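Local atomic coordinates of phosphoenolpyruvate--protein phosphotransferase (Escherichia coli, PDB entry 5T12), a protein that probably transfers the phosphoryl group of phosphoenolpyruvate to the carrier protein NPr, the fragment here being the N-terminal domain of Enzyme I-Ntr. Residues 10-15 / 215-220; 15-20 / 209-214; 161-166 / 185-190; 176-181 / 198-203. The protein carries 1 engineered substitution. One frame throughout, in Å; residues are numbered along the deposited sequence.

Contact 1: 10-15 / 215-220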
loop_
_atom_site.group_PDB
_atom_site.type_symbol
_atom_site.label_atom_id
_atom_site.label_comp_id
_atom_site.label_asym_id
_atom_site.label_seq_id
_atom_site.Cartn_x
_atom_site.Cartn_y
_atom_site.Cartn_z
ATOM N N GLY A 10 -9.997 0.149 -15.250
ATOM C CA GLY A 10 -8.961 1.051 -15.704
ATOM C C GLY A 10 -7.989 0.380 -16.643
ATOM O O GLY A 10 -7.997 -0.846 -16.838
ATOM N N VAL A 11 -7.142 1.204 -17.252
ATOM C CA VAL A 11 -6.070 0.761 -18.132
ATOM C C VAL A 11 -4.796 1.492 -17.732
ATOM O O VAL A 11 -4.834 2.680 -17.391
ATOM C CB VAL A 11 -6.397 1.013 -19.622
ATOM C CG1 VAL A 11 -5.283 0.487 -20.518
ATOM C CG2 VAL A 11 -7.725 0.375 -19.999
ATOM N N ALA A 12 -3.671 0.781 -17.762
ATOM C CA ALA A 12 -2.386 1.375 -17.428
ATOM C C ALA A 12 -1.283 0.620 -18.153
ATOM O O ALA A 12 -1.404 -0.577 -18.425
ATOM C CB ALA A 12 -2.130 1.363 -15.917
ATOM N N ILE A 13 -0.208 1.337 -18.469
ATOM C CA ILE A 13 0.983 0.756 -19.075
ATOM C C ILE A 13 2.198 1.284 -18.326
ATOM O O ILE A 13 2.341 2.497 -18.141
ATOM C CB ILE A 13 1.076 1.069 -20.583
ATOM C CG1 ILE A 13 2.362 0.488 -21.174
ATOM C CG2 ILE A 13 0.973 2.570 -20.846
ATOM C CD1 ILE A 13 2.463 0.627 -22.676
ATOM N N ALA A 14 3.059 0.372 -17.877
ATOM C CA ALA A 14 4.219 0.749 -17.081
ATOM C C ALA A 14 5.125 -0.460 -16.921
ATOM O O ALA A 14 4.738 -1.595 -17.214
ATOM C CB ALA A 14 3.812 1.291 -15.705
ATOM N N GLU A 15 6.338 -0.195 -16.447
ATOM C CA GLU A 15 7.275 -1.260 -16.118
ATOM C C GLU A 15 6.780 -2.043 -14.908
ATOM O O GLU A 15 6.256 -1.469 -13.950
ATOM C CB GLU A 15 8.659 -0.665 -15.845
ATOM C CG GLU A 15 9.522 -1.447 -14.867
ATOM C CD GLU A 15 10.701 -0.636 -14.360
ATOM O OE1 GLU A 15 10.849 0.526 -14.791
ATOM O OE2 GLU A 15 11.474 -1.157 -13.530
ATOM N N LEU A 215 4.514 -3.649 -19.009
ATOM C CA LEU A 215 3.251 -4.363 -18.916
ATOM C C LEU A 215 2.096 -3.416 -19.207
ATOM O O LEU A 215 2.174 -2.214 -18.936
ATOM C CB LEU A 215 3.056 -4.983 -17.525
ATOM C CG LEU A 215 4.196 -5.805 -16.922
ATOM C CD1 LEU A 215 3.888 -6.131 -15.470
ATOM C CD2 LEU A 215 4.433 -7.076 -17.716
ATOM N N ILE A 216 1.024 -3.970 -19.766
ATOM C CA ILE A 216 -0.255 -3.281 -19.895
ATOM C C ILE A 216 -1.278 -4.066 -19.090
ATOM O O ILE A 216 -1.560 -5.230 -19.403
ATOM C CB ILE A 216 -0.706 -3.150 -21.358
ATOM C CG1 ILE A 216 0.317 -2.365 -22.180
ATOM C CG2 ILE A 216 -2.070 -2.475 -21.431
ATOM C CD1 ILE A 216 -0.124 -2.112 -23.607
ATOM N N VAL A 217 -1.829 -3.440 -18.055
ATOM C CA VAL A 217 -2.876 -4.044 -17.241
ATOM C C VAL A 217 -4.216 -3.474 -17.686
ATOM O O VAL A 217 -4.390 -2.252 -17.761
ATOM C CB VAL A 217 -2.630 -3.808 -15.740
ATOM C CG1 VAL A 217 -2.324 -2.343 -15.458
ATOM C CG2 VAL A 217 -3.826 -4.277 -14.923
ATOM N N ASP A 218 -5.154 -4.362 -18.006
ATOM C CA ASP A 218 -6.490 -3.987 -18.467
ATOM C C ASP A 218 -7.491 -4.504 -17.439
ATOM O O ASP A 218 -7.809 -5.697 -17.415
ATOM C CB ASP A 218 -6.762 -4.549 -19.862
ATOM C CG ASP A 218 -8.181 -4.288 -20.336
ATOM O OD1 ASP A 218 -8.833 -3.359 -19.813
ATOM O OD2 ASP A 218 -8.642 -5.012 -21.243
ATOM N N GLY A 219 -7.981 -3.600 -16.590
ATOM C CA GLY A 219 -8.934 -3.950 -15.555
ATOM C C GLY A 219 -10.380 -3.991 -15.984
ATOM O O GLY A 219 -11.233 -4.433 -15.209
ATOM N N TYR A 220 -10.688 -3.531 -17.199
ATOM C CA TYR A 220 -12.055 -3.632 -17.701
ATOM C C TYR A 220 -12.371 -5.044 -18.177
ATOM O O TYR A 220 -13.475 -5.548 -17.944
ATOM C CB TYR A 220 -12.283 -2.638 -18.843
ATOM C CG TYR A 220 -12.179 -1.176 -18.462
ATOM C CD1 TYR A 220 -13.100 -0.594 -17.601
ATOM C CD2 TYR A 220 -11.179 -0.371 -18.991
ATOM C CE1 TYR A 220 -13.015 0.744 -17.263
ATOM C CE2 TYR A 220 -11.086 0.967 -18.660
ATOM C CZ TYR A 220 -12.007 1.520 -17.796
ATOM O OH TYR A 220 -11.918 2.851 -17.462
#

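Contact 2: 15-20 / 209-214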
loop_
_atom_site.group_PDB
_atom_site.type_symbol
_atom_site.label_atom_id
_atom_site.label_comp_id
_atom_site.label_asym_id
_atom_site.label_seq_id
_atom_site.Cartn_x
_atom_site.Cartn_y
_atom_site.Cartn_z
ATOM N N GLU A 15 6.338 -0.195 -16.447
ATOM C CA GLU A 15 7.275 -1.260 -16.118
ATOM C C GLU A 15 6.780 -2.043 -14.908
ATOM O O GLU A 15 6.256 -1.469 -13.950
ATOM C CB GLU A 15 8.659 -0.665 -15.845
ATOM C CG GLU A 15 9.522 -1.447 -14.867
ATOM C CD GLU A 15 10.701 -0.636 -14.360
ATOM O OE1 GLU A 15 10.849 0.526 -14.791
ATOM O OE2 GLU A 15 11.474 -1.157 -13.530
ATOM N N GLY A 16 6.936 -3.364 -14.959
ATOM C CA GLY A 16 6.570 -4.196 -13.823
ATOM C C GLY A 16 7.594 -4.078 -12.704
ATOM O O GLY A 16 8.798 -3.980 -12.939
ATOM N N TRP A 17 7.096 -4.086 -11.469
ATOM C CA TRP A 17 7.947 -3.934 -10.293
ATOM C C TRP A 17 7.486 -4.900 -9.214
ATOM O O TRP A 17 6.354 -4.800 -8.731
ATOM C CB TRP A 17 7.919 -2.492 -9.772
ATOM C CG TRP A 17 8.927 -2.223 -8.694
ATOM C CD1 TRP A 17 10.275 -2.083 -8.850
ATOM C CD2 TRP A 17 8.665 -2.054 -7.294
ATOM N NE1 TRP A 17 10.871 -1.843 -7.636
ATOM C CE2 TRP A 17 9.905 -1.819 -6.664
ATOM C CE3 TRP A 17 7.507 -2.082 -6.514
ATOM C CZ2 TRP A 17 10.016 -1.612 -5.290
ATOM C CZ3 TRP A 17 7.619 -1.874 -5.151
ATOM C CH2 TRP A 17 8.865 -1.644 -4.553
ATOM N N GLN A 18 8.359 -5.830 -8.841
ATOM C CA GLN A 18 8.101 -6.772 -7.760
ATOM C C GLN A 18 8.857 -6.333 -6.514
ATOM O O GLN A 18 10.073 -6.113 -6.566
ATOM C CB GLN A 18 8.520 -8.190 -8.147
ATOM C CG GLN A 18 8.357 -9.209 -7.022
ATOM C CD GLN A 18 9.220 -10.441 -7.215
ATOM O OE1 GLN A 18 10.269 -10.386 -7.857
ATOM N NE2 GLN A 18 8.782 -11.563 -6.655
ATOM N N ASP A 19 8.139 -6.210 -5.399
ATOM C CA ASP A 19 8.751 -5.893 -4.112
ATOM C C ASP A 19 8.874 -7.190 -3.318
ATOM O O ASP A 19 8.042 -7.520 -2.471
ATOM C CB ASP A 19 7.936 -4.847 -3.362
ATOM C CG ASP A 19 8.540 -4.494 -2.018
ATOM O OD1 ASP A 19 9.785 -4.465 -1.914
ATOM O OD2 ASP A 19 7.771 -4.255 -1.063
ATOM N N ALA A 20 9.936 -7.936 -3.609
ATOM C CA ALA A 20 10.214 -9.190 -2.923
ATOM C C ALA A 20 10.975 -8.996 -1.619
ATOM O O ALA A 20 11.611 -9.944 -1.140
ATOM C CB ALA A 20 10.986 -10.136 -3.846
ATOM N N VAL A 209 9.293 -12.832 -12.904
ATOM C CA VAL A 209 9.530 -12.730 -14.338
ATOM C C VAL A 209 9.026 -11.406 -14.900
ATOM O O VAL A 209 9.699 -10.785 -15.723
ATOM C CB VAL A 209 8.891 -13.928 -15.071
ATOM C CG1 VAL A 209 9.020 -13.767 -16.578
ATOM C CG2 VAL A 209 9.546 -15.220 -14.619
ATOM N N LEU A 210 7.849 -10.953 -14.463
ATOM C CA LEU A 210 7.335 -9.665 -14.916
ATOM C C LEU A 210 8.162 -8.490 -14.413
ATOM O O LEU A 210 7.971 -7.371 -14.901
ATOM C CB LEU A 210 5.881 -9.484 -14.477
ATOM C CG LEU A 210 4.843 -10.446 -15.055
ATOM C CD1 LEU A 210 3.448 -9.875 -14.868
ATOM C CD2 LEU A 210 5.119 -10.738 -16.523
ATOM N N HIS A 211 9.059 -8.713 -13.454
ATOM C CA HIS A 211 9.890 -7.639 -12.929
ATOM C C HIS A 211 10.789 -7.082 -14.027
ATOM O O HIS A 211 11.380 -7.837 -14.807
ATOM C CB HIS A 211 10.723 -8.156 -11.756
ATOM C CG HIS A 211 11.503 -7.093 -11.048
ATOM N ND1 HIS A 211 10.909 -5.991 -10.470
ATOM C CD2 HIS A 211 12.832 -6.967 -10.816
ATOM C CE1 HIS A 211 11.838 -5.230 -9.920
ATOM N NE2 HIS A 211 13.013 -5.799 -10.116
ATOM N N ARG A 212 10.872 -5.749 -14.092
ATOM C CA ARG A 212 11.680 -5.024 -15.076
ATOM C C ARG A 212 11.189 -5.228 -16.507
ATOM O O ARG A 212 11.975 -5.145 -17.452
ATOM C CB ARG A 212 13.162 -5.402 -14.986
ATOM C CG ARG A 212 13.791 -5.227 -13.623
ATOM C CD ARG A 212 15.075 -6.022 -13.569
ATOM N NE ARG A 212 15.653 -6.070 -12.234
ATOM C CZ ARG A 212 16.367 -7.093 -11.781
ATOM N NH1 ARG A 212 16.570 -8.151 -12.556
ATOM N NH2 ARG A 212 16.867 -7.068 -10.554
ATOM N N ARG A 213 9.900 -5.497 -16.695
ATOM C CA ARG A 213 9.333 -5.617 -18.030
ATOM C C ARG A 213 8.132 -4.696 -18.173
ATOM O O ARG A 213 7.357 -4.518 -17.227
ATOM C CB ARG A 213 8.912 -7.057 -18.347
ATOM C CG ARG A 213 10.062 -8.004 -18.646
ATOM C CD ARG A 213 9.619 -9.099 -19.606
ATOM N NE ARG A 213 10.454 -10.291 -19.504
ATOM C CZ ARG A 213 10.268 -11.393 -20.224
ATOM N NH1 ARG A 213 9.278 -11.454 -21.103
ATOM N NH2 ARG A 213 11.073 -12.435 -20.063
ATOM N N THR A 214 7.979 -4.120 -19.363
ATOM C CA THR A 214 6.823 -3.283 -19.653
ATOM C C THR A 214 5.557 -4.129 -19.679
ATOM O O THR A 214 5.523 -5.198 -20.296
ATOM C CB THR A 214 7.004 -2.564 -20.989
ATOM O OG1 THR A 214 8.155 -1.712 -20.924
ATOM C CG2 THR A 214 5.776 -1.722 -21.315
#

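Contact 3: 161-166 / 185-190. Engineered in segment 185-190: Gln187 (natural residue His).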
loop_
_atom_site.group_PDB
_atom_site.type_symbol
_atom_site.label_atom_id
_atom_site.label_comp_id
_atom_site.label_asym_id
_atom_site.label_seq_id
_atom_site.Cartn_x
_atom_site.Cartn_y
_atom_site.Cartn_z
ATOM N N LEU A 161 -1.842 -9.640 -2.225
ATOM C CA LEU A 161 -2.091 -8.212 -2.063
ATOM C C LEU A 161 -2.860 -7.989 -0.770
ATOM O O LEU A 161 -3.951 -8.539 -0.590
ATOM C CB LEU A 161 -2.865 -7.644 -3.256
ATOM C CG LEU A 161 -3.040 -6.123 -3.281
ATOM C CD1 LEU A 161 -1.690 -5.420 -3.301
ATOM C CD2 LEU A 161 -3.891 -5.687 -4.466
ATOM N N SER A 162 -2.291 -7.182 0.124
ATOM C CA SER A 162 -2.923 -6.849 1.390
ATOM C C SER A 162 -2.755 -5.359 1.648
ATOM O O SER A 162 -2.045 -4.656 0.924
ATOM C CB SER A 162 -2.339 -7.672 2.546
ATOM O OG SER A 162 -0.955 -7.411 2.710
ATOM N N ALA A 163 -3.424 -4.879 2.699
ATOM C CA ALA A 163 -3.366 -3.459 3.028
ATOM C C ALA A 163 -1.962 -3.028 3.432
ATOM O O ALA A 163 -1.568 -1.883 3.179
ATOM C CB ALA A 163 -4.359 -3.138 4.145
ATOM N N THR A 164 -1.195 -3.924 4.056
ATOM C CA THR A 164 0.159 -3.573 4.474
ATOM C C THR A 164 1.082 -3.371 3.279
ATOM O O THR A 164 2.020 -2.570 3.353
ATOM C CB THR A 164 0.723 -4.653 5.398
ATOM O OG1 THR A 164 0.757 -5.907 4.706
ATOM C CG2 THR A 164 -0.143 -4.792 6.639
ATOM N N THR A 165 0.837 -4.084 2.177
ATOM C CA THR A 165 1.664 -3.915 0.988
ATOM C C THR A 165 1.413 -2.564 0.333
ATOM O O THR A 165 2.357 -1.852 -0.032
ATOM C CB THR A 165 1.400 -5.047 -0.006
ATOM O OG1 THR A 165 1.634 -6.310 0.628
ATOM C CG2 THR A 165 2.314 -4.915 -1.216
ATOM N N LEU A 166 0.140 -2.190 0.175
ATOM C CA LEU A 166 -0.182 -0.914 -0.452
ATOM C C LEU A 166 0.262 0.263 0.406
ATOM O O LEU A 166 0.494 1.359 -0.119
ATOM C CB LEU A 166 -1.684 -0.835 -0.729
ATOM C CG LEU A 166 -2.258 -1.852 -1.719
ATOM C CD1 LEU A 166 -3.777 -1.888 -1.642
ATOM C CD2 LEU A 166 -1.803 -1.534 -3.135
ATOM N N ASN A 185 -12.759 -9.767 -3.695
ATOM C CA ASN A 185 -13.579 -9.238 -2.613
ATOM C C ASN A 185 -12.778 -8.975 -1.344
ATOM O O ASN A 185 -13.367 -8.639 -0.311
ATOM C CB ASN A 185 -14.743 -10.185 -2.307
ATOM C CG ASN A 185 -14.302 -11.448 -1.595
ATOM O OD1 ASN A 185 -13.208 -11.959 -1.830
ATOM N ND2 ASN A 185 -15.158 -11.961 -0.719
ATOM N N SER A 186 -11.456 -9.120 -1.395
ATOM C CA SER A 186 -10.624 -8.887 -0.225
ATOM C C SER A 186 -10.597 -7.399 0.124
ATOM O O SER A 186 -11.080 -6.544 -0.623
ATOM C CB SER A 186 -9.205 -9.398 -0.468
ATOM O OG SER A 186 -8.572 -8.664 -1.501
ATOM N N GLN A 187 -10.016 -7.096 1.287
ATOM C CA GLN A 187 -9.908 -5.707 1.720
ATOM C C GLN A 187 -9.006 -4.908 0.786
ATOM O O GLN A 187 -9.271 -3.732 0.509
ATOM C CB GLN A 187 -9.387 -5.644 3.156
ATOM C CG GLN A 187 -9.265 -4.239 3.718
ATOM C CD GLN A 187 -8.542 -4.210 5.050
ATOM O OE1 GLN A 187 -8.825 -3.369 5.903
ATOM N NE2 GLN A 187 -7.599 -5.127 5.233
ATOM N N ALA A 188 -7.935 -5.532 0.290
ATOM C CA ALA A 188 -7.037 -4.844 -0.633
ATOM C C ALA A 188 -7.728 -4.545 -1.957
ATOM O O ALA A 188 -7.501 -3.488 -2.558
ATOM C CB ALA A 188 -5.778 -5.680 -0.861
ATOM N N ALA A 189 -8.573 -5.466 -2.430
ATOM C CA ALA A 189 -9.328 -5.218 -3.655
ATOM C C ALA A 189 -10.308 -4.067 -3.470
ATOM O O ALA A 189 -10.569 -3.304 -4.409
ATOM C CB ALA A 189 -10.065 -6.486 -4.082
ATOM N N ILE A 190 -10.865 -3.927 -2.266
ATOM C CA ILE A 190 -11.764 -2.812 -1.992
ATOM C C ILE A 190 -11.002 -1.492 -2.004
ATOM O O ILE A 190 -11.543 -0.456 -2.414
ATOM C CB ILE A 190 -12.494 -3.041 -0.654
ATOM C CG1 ILE A 190 -13.371 -4.293 -0.730
ATOM C CG2 ILE A 190 -13.335 -1.834 -0.281
ATOM C CD1 ILE A 190 -14.181 -4.552 0.526
HETATM O O HOH W 1 -5.643 -9.790 -2.467
#

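Contact 4: 176-181 / 198-203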
loop_
_atom_site.group_PDB
_atom_site.type_symbol
_atom_site.label_atom_id
_atom_site.label_comp_id
_atom_site.label_asym_id
_atom_site.label_seq_id
_atom_site.Cartn_x
_atom_site.Cartn_y
_atom_site.Cartn_z
ATOM N N GLY A 176 -0.860 0.634 -11.535
ATOM C CA GLY A 176 -1.559 -0.618 -11.751
ATOM C C GLY A 176 -1.013 -1.700 -10.848
ATOM O O GLY A 176 0.102 -1.597 -10.326
ATOM N N VAL A 177 -1.823 -2.742 -10.662
ATOM C CA VAL A 177 -1.474 -3.866 -9.798
ATOM C C VAL A 177 -1.862 -5.163 -10.498
ATOM O O VAL A 177 -2.911 -5.241 -11.148
ATOM C CB VAL A 177 -2.163 -3.767 -8.418
ATOM C CG1 VAL A 177 -1.703 -4.898 -7.508
ATOM C CG2 VAL A 177 -1.890 -2.420 -7.765
ATOM N N VAL A 178 -1.011 -6.178 -10.370
ATOM C CA VAL A 178 -1.273 -7.509 -10.909
ATOM C C VAL A 178 -0.987 -8.525 -9.814
ATOM O O VAL A 178 0.153 -8.637 -9.347
ATOM C CB VAL A 178 -0.424 -7.816 -12.152
ATOM C CG1 VAL A 178 -0.688 -9.244 -12.619
ATOM C CG2 VAL A 178 -0.724 -6.822 -13.259
ATOM N N VAL A 179 -2.010 -9.271 -9.413
ATOM C CA VAL A 179 -1.877 -10.270 -8.362
ATOM C C VAL A 179 -2.106 -11.655 -8.959
ATOM O O VAL A 179 -3.016 -11.849 -9.773
ATOM C CB VAL A 179 -2.841 -9.988 -7.194
ATOM C CG1 VAL A 179 -2.319 -10.648 -5.934
ATOM C CG2 VAL A 179 -2.981 -8.489 -6.977
ATOM N N ARG A 180 -1.254 -12.613 -8.568
ATOM C CA ARG A 180 -1.346 -13.994 -9.033
ATOM C C ARG A 180 -2.295 -14.824 -8.165
ATOM O O ARG A 180 -3.200 -15.480 -8.688
ATOM C CB ARG A 180 0.048 -14.633 -9.090
ATOM C CG ARG A 180 0.019 -16.091 -9.535
ATOM C CD ARG A 180 1.294 -16.821 -9.177
ATOM N NE ARG A 180 1.590 -17.897 -10.119
ATOM C CZ ARG A 180 1.467 -19.190 -9.839
ATOM N NH1 ARG A 180 1.058 -19.573 -8.637
ATOM N NH2 ARG A 180 1.757 -20.100 -10.759
ATOM N N ASP A 181 -2.165 -14.797 -6.846
ATOM C CA ASP A 181 -3.255 -15.273 -6.003
ATOM C C ASP A 181 -3.930 -14.064 -5.365
ATOM O O ASP A 181 -3.249 -13.254 -4.721
ATOM C CB ASP A 181 -2.769 -16.228 -4.904
ATOM C CG ASP A 181 -1.869 -17.335 -5.420
ATOM O OD1 ASP A 181 -2.043 -17.760 -6.576
ATOM O OD2 ASP A 181 -0.988 -17.797 -4.654
ATOM N N PRO A 198 -6.146 0.500 -11.705
ATOM C CA PRO A 198 -6.439 -0.719 -12.460
ATOM C C PRO A 198 -5.754 -1.919 -11.820
ATOM O O PRO A 198 -4.560 -1.884 -11.515
ATOM C CB PRO A 198 -5.879 -0.422 -13.855
ATOM C CG PRO A 198 -5.834 1.070 -13.937
ATOM C CD PRO A 198 -5.538 1.547 -12.549
ATOM N N THR A 199 -6.524 -2.984 -11.608
ATOM C CA THR A 199 -6.023 -4.135 -10.869
ATOM C C THR A 199 -6.591 -5.413 -11.464
ATOM O O THR A 199 -7.788 -5.490 -11.752
ATOM C CB THR A 199 -6.384 -4.027 -9.382
ATOM O OG1 THR A 199 -5.706 -2.902 -8.807
ATOM C CG2 THR A 199 -5.978 -5.289 -8.631
ATOM N N VAL A 200 -5.726 -6.409 -11.640
ATOM C CA VAL A 200 -6.107 -7.714 -12.161
ATOM C C VAL A 200 -5.601 -8.779 -11.194
ATOM O O VAL A 200 -4.539 -8.619 -10.580
ATOM C CB VAL A 200 -5.561 -7.922 -13.593
ATOM C CG1 VAL A 200 -4.082 -8.276 -13.583
ATOM C CG2 VAL A 200 -6.374 -8.953 -14.336
ATOM N N MET A 201 -6.376 -9.851 -11.027
ATOM C CA MET A 201 -6.076 -10.869 -10.026
ATOM C C MET A 201 -6.266 -12.258 -10.620
ATOM O O MET A 201 -6.741 -12.420 -11.747
ATOM C CB MET A 201 -6.951 -10.708 -8.776
ATOM C CG MET A 201 -6.645 -9.475 -7.939
ATOM S SD MET A 201 -7.702 -9.364 -6.482
ATOM C CE MET A 201 -7.033 -7.909 -5.681
ATOM N N GLY A 202 -5.892 -13.268 -9.835
ATOM C CA GLY A 202 -6.033 -14.654 -10.257
ATOM C C GLY A 202 -5.303 -14.985 -11.537
ATOM O O GLY A 202 -5.720 -15.889 -12.268
ATOM N N ALA A 203 -4.210 -14.285 -11.819
ATOM C CA ALA A 203 -3.525 -14.360 -13.102
ATOM C C ALA A 203 -2.362 -15.339 -13.019
ATOM O O ALA A 203 -1.462 -15.166 -12.190
ATOM C CB ALA A 203 -3.018 -12.979 -13.513
#

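Contact 1: 10-15 / 215-220
Gly10 packs over one face of the Tyr220 ring: its backbone N sits above the centre, 3.5 Å from Tyr220 CZ, and its CA makes an off-centre CH-pi contact with the same ring. Glycine suits this place because its backbone angles (phi 127°, psi 170°) would press any CB onto the preceding carbonyl oxygen. Gly10 O in turn accepts from Gly219 N at 2.8 Å. Val11 follows, with CG1 anti to the backbone N (chi1 -178°); CG2 thereby lies beside that N and meets the ring at its edge, 3.7 Å from Tyr220 CE2. At the far end Leu215 and Ala14 are bonded both ways, Ala14 N to Leu215 O at 2.9 Å and Leu215 N to Ala14 O at 2.7 Å. The leucine side chain belongs to the face of Ala12, Ala14 and Val217, where it packs on Ile155 and Val157, a buried place that suits an apolar residue. On the other face, with Val11, Ile13 and Ile216, Asp218 OD1 takes Tyr220 N at 3.2 Å from above the carboxylate plane, an Asx turn. An alanine here would probably leave Tyr220 N without that acceptor and the turn carrying the ring less firmly set. Strands 11-18 and 214-218 thus form a regular antiparallel pair within the mixed sheet of the alpha/beta part of this Enzyme I N-terminal domain.

Contact 2: 15-20 / 209-214
His211 reaches strand 11-18 from a type II beta turn, Leu210 to Arg213, that leads into strand 214-218. Its CG stands anti to the backbone N (chi1 -174°), and ND1 accepts from Gln18 N at 3.0 Å in an almost straight bond (175°), the donor tilted out of the ring plane. Trp17 CA lies at the edge of the imidazole, and Trp17 CD1 comes within 3.7 Å of His211 CE1, the two rings side by side with oblique planes. An alanine in place of the histidine would probably leave Gln18 N without its acceptor and open a gap beside the tryptophan. Gly16 is joined to the turn at both its polar atoms: its N donates to Arg213 O, and its O accepts from Arg212 N at 3.0 Å. A side chain at Gly16 would run into Leu210 O, which explains the glycine. Further out, Trp150 meets the Trp17 ring edge-to-face, and Arg213 turns its guanidinium to a salt bridge with Asp227. Arg212 has the positive phi that the third position of such a turn needs, and its CG rests over one face of the His211 ring. The turn itself is closed by Arg213 N donating to Leu210 O at 3.2 Å.

Contact 3: 161-166 / 185-190
Ser186 OG is gripped by several groups, one of them a water that links it across the contact to Leu161. The water donates to Leu161 O at 2.8 Å and to Ser186 OG at 3.3 Å. The same hydroxyl is hydrogen-bonded to Ala183 O. Serine suits this N-cap position: its OG lies between the backbone N and the carbonyl carbon (chi1 65°), from where it accepts a weak 3.3 Å bond from Ala189 N in the first turn of helix 187-195. Beside this water bridge the contact centres on one methyl group, which meets both a carbonyl oxygen and apolar carbons. Ala188 CB lies 3.4 Å from Leu161 O and 3.7 Å from Leu161 CG. Ser162 CA comes to 3.8 Å of the same methyl, and Leu166 CD1 approaches it more distantly, at 4.4 Å. With backbone and side-chain atoms of segment 161-166 so near, a residue as small as alanine fits well. Ser162 occupies the N-cap of the short helix 163-166, its OG sharing a 3.0 Å hydrogen bond with Thr164 OG1. Gln187, an engineered residue where the natural protein has histidine, extends past Ala163 CB toward Asp128 on helix 126-140. In PEP-utilising enzymes the histidine of the phosphorylation-site signature carries the phosphoryl group, and Gln187 probably stands at that position; the helix start around it meets segment 161-166 through van der Waals packing and one water, with no direct hydrogen bond between them.

Contact 4: 176-181 / 198-203
Val178 and Val200 pack side by side from neighbouring parallel strands, and the tight part of the contact is built round such pairs. Val200 CG1, set between its backbone N and carbonyl carbon (chi1 78°), touches Val178 CG1 at 3.7 Å and is equally near CG2. On the other face Val177 CB lies 3.7 Å from Thr199 OG1, a hydroxyl that is hydrogen-bonded to Ile197 O. Next along, Val179 CB meets Met201 CG at 3.9 Å. Branched residues suit these extended, buried positions, while the extended methionine brings its terminal methyl to Ala189 of helix 187-195. Backbone bonds clasp the same part, from Val177 N to Pro198 O, from Val200 N to Val177 O and from Val179 N to Val200 O, the last 2.9 Å long and nearly straight (171°). Past Met201 the pairing slackens toward solvent. Gly202, exposed and with a positive phi that glycine adopts easily, turns the chain, and Ala203 N reaches Val179 O only through a weak 3.4 Å bond. Exposed Arg180 lays its CG 3.2 Å from Ala203 O and extends its NE to a weak bond with Ile205 O. The two strands are the ends of a beta-alpha-beta unit whose helix 187-195 covers Thr199 and Met201; strand 154-158 flanks one side of the pair and strand 5-8 the other.

In the fold
Contacts 1, 2 and 4 belong to one mixed sheet. Contacts 1 and 2, their centres 13 Å apart, share Glu15 and lie in succession on strand 11-18. Contact 4 is 10 Å from contact 1, centre to centre, and meets it where Pro198 CG packs 3.5 Å from Gly10 C. Contact 3 lies off the sheet: its centre is 11 Å from that of contact 4, which it touches through Ala189 CB and Met201 CE at 3.7 Å, while its nearest atoms stay about 11 Å from contact 1. It holds Gln187, engineered in place of what is probably the phosphorylated histidine; contact 4, two strands of the sheet, is the one it packs against.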